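Side-chain contact in ectonucleotide pyrophosphatase/phosphodiesterase family member 5 (Mus musculus, PDB 5VEO), which probably hydrolyses a restricted range of nucleotide phosphodiester or pyrophosphate bonds outside the cell, at a zinc site of the alkaline phosphatase superfamily: residues S135-T138 and Y139-P142. The protein carries 1 engineered substitution. Residues are numbered along the deposited sequence; the frame is centred on the assembly and turned at random.
Sequences SFPT and YYLP
At the outer edge of the central mixed sheet in this alkaline phosphatase-type fold, the loop after strand 120-123 bends at T138 into the short edge strand 139-140, and an offset pair of rings, F136 with Y140, spans the bend. It is a good example of how a chain entering a strand can pack against itself through side chains. The two planes are nearly parallel, at 13°, but slid apart with the centroids 4.7 Å from each other, which leaves little overlap. The phenol end of Y140 is the part that lies over F136: its OH sits 3.5 Å above the F136 ring plane, over the ring centre, while Y140 CZ approaches F136 CD1 to 3.5 Å. Farther down, Y140 CE2 rests against F136 CB, also at 3.5 Å. Y140 CG stands between its own backbone N and carbonyl carbon (chi1 69°), a setting that turns the ring back over the loop. The carbonyl O of P137 lies at the edge of the Y140 ring, near its plane, 3.6 Å from Y140 CD2. Y139, the preceding residue, directs its ring to a different side of the strand, where it stacks with W159 of helix 149-160 and its OH hydrogen-bonds to the carbonyl O of D164. The bend is tied to nearby parts of the same chain: Q114 of helix 109-115 bonds through its side-chain amide to F136 O and T138 N, and Y139 pairs by backbone hydrogen bonds with S120 and A122 of strand 120-123. T138 OG1 is held by the backbone N of S120, and its methyl, CG2, makes a CH-pi contact over one face of the Y139 ring, 4.2 Å from the centroid and 21° off the ring normal.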
loop_
_atom_site.group_PDB
_atom_site.type_symbol
_atom_site.label_atom_id
_atom_site.label_comp_id
_atom_site.label_asym_id
_atom_site.label_seq_id
_atom_site.Cartn_x
_atom_site.Cartn_y
_atom_site.Cartn_z
ATOM N N SER A 135 11.686 -10.842 14.818
ATOM C CA SER A 135 11.451 -9.572 15.487
ATOM C C SER A 135 10.071 -9.044 15.149
ATOM O O SER A 135 9.534 -9.303 14.067
ATOM C CB SER A 135 12.452 -8.485 15.082
ATOM O OG SER A 135 13.780 -8.848 15.371
ATOM N N PHE A 136 9.524 -8.293 16.093
ATOM C CA PHE A 136 8.306 -7.508 15.968
ATOM C C PHE A 136 8.647 -6.054 16.251
ATOM O O PHE A 136 9.698 -5.759 16.838
ATOM C CB PHE A 136 7.238 -7.952 16.982
ATOM C CG PHE A 136 6.677 -9.329 16.751
ATOM C CD1 PHE A 136 5.597 -9.528 15.902
ATOM C CD2 PHE A 136 7.196 -10.412 17.424
ATOM C CE1 PHE A 136 5.070 -10.796 15.713
ATOM C CE2 PHE A 136 6.678 -11.680 17.237
ATOM C CZ PHE A 136 5.621 -11.874 16.385
ATOM N N PRO A 137 7.771 -5.118 15.885
ATOM C CA PRO A 137 7.841 -3.783 16.491
ATOM C C PRO A 137 7.811 -3.899 18.013
ATOM O O PRO A 137 7.178 -4.797 18.572
ATOM C CB PRO A 137 6.590 -3.079 15.952
ATOM C CG PRO A 137 6.186 -3.879 14.731
ATOM C CD PRO A 137 6.525 -5.296 15.120
ATOM N N THR A 138 8.493 -2.969 18.679
ATOM C CA THR A 138 8.523 -2.962 20.147
ATOM C C THR A 138 7.125 -3.075 20.733
ATOM O O THR A 138 6.890 -3.841 21.680
ATOM C CB THR A 138 9.178 -1.685 20.648
ATOM O OG1 THR A 138 10.403 -1.482 19.944
ATOM C CG2 THR A 138 9.424 -1.768 22.178
ATOM N N TYR A 139 6.179 -2.310 20.170
ATOM C CA TYR A 139 4.773 -2.365 20.523
ATOM C C TYR A 139 3.958 -2.580 19.260
ATOM O O TYR A 139 4.200 -1.911 18.249
ATOM C CB TYR A 139 4.281 -1.072 21.182
ATOM C CG TYR A 139 5.095 -0.544 22.363
ATOM C CD1 TYR A 139 4.863 -1.010 23.641
ATOM C CD2 TYR A 139 6.049 0.448 22.195
ATOM C CE1 TYR A 139 5.569 -0.526 24.718
ATOM C CE2 TYR A 139 6.773 0.950 23.280
ATOM C CZ TYR A 139 6.518 0.455 24.535
ATOM O OH TYR A 139 7.227 0.944 25.625
ATOM N N TYR A 140 2.967 -3.463 19.326
ATOM C CA TYR A 140 2.085 -3.651 18.176
ATOM C C TYR A 140 0.761 -4.241 18.635
ATOM O O TYR A 140 0.654 -4.843 19.714
ATOM C CB TYR A 140 2.726 -4.545 17.105
ATOM C CG TYR A 140 2.871 -5.984 17.514
ATOM C CD1 TYR A 140 1.879 -6.909 17.230
ATOM C CD2 TYR A 140 4.005 -6.424 18.186
ATOM C CE1 TYR A 140 2.005 -8.249 17.623
ATOM C CE2 TYR A 140 4.136 -7.759 18.590
ATOM C CZ TYR A 140 3.139 -8.660 18.294
ATOM O OH TYR A 140 3.271 -9.977 18.693
ATOM N N LEU A 141 -0.230 -4.079 17.802
ATOM C CA LEU A 141 -1.541 -4.684 18.000
ATOM C C LEU A 141 -1.740 -5.865 17.057
ATOM O O LEU A 141 -1.489 -5.737 15.852
ATOM C CB LEU A 141 -2.652 -3.663 17.765
ATOM C CG LEU A 141 -2.545 -2.316 18.499
ATOM C CD1 LEU A 141 -3.728 -1.401 18.162
ATOM C CD2 LEU A 141 -2.421 -2.518 20.015
ATOM N N PRO A 142 -2.207 -7.017 17.530
ATOM C CA PRO A 142 -2.687 -8.048 16.603
ATOM C C PRO A 142 -3.742 -7.477 15.669
ATOM O O PRO A 142 -4.637 -6.752 16.096
ATOM C CB PRO A 142 -3.275 -9.109 17.542
ATOM C CG PRO A 142 -2.554 -8.886 18.823
ATOM C CD PRO A 142 -2.453 -7.401 18.924
#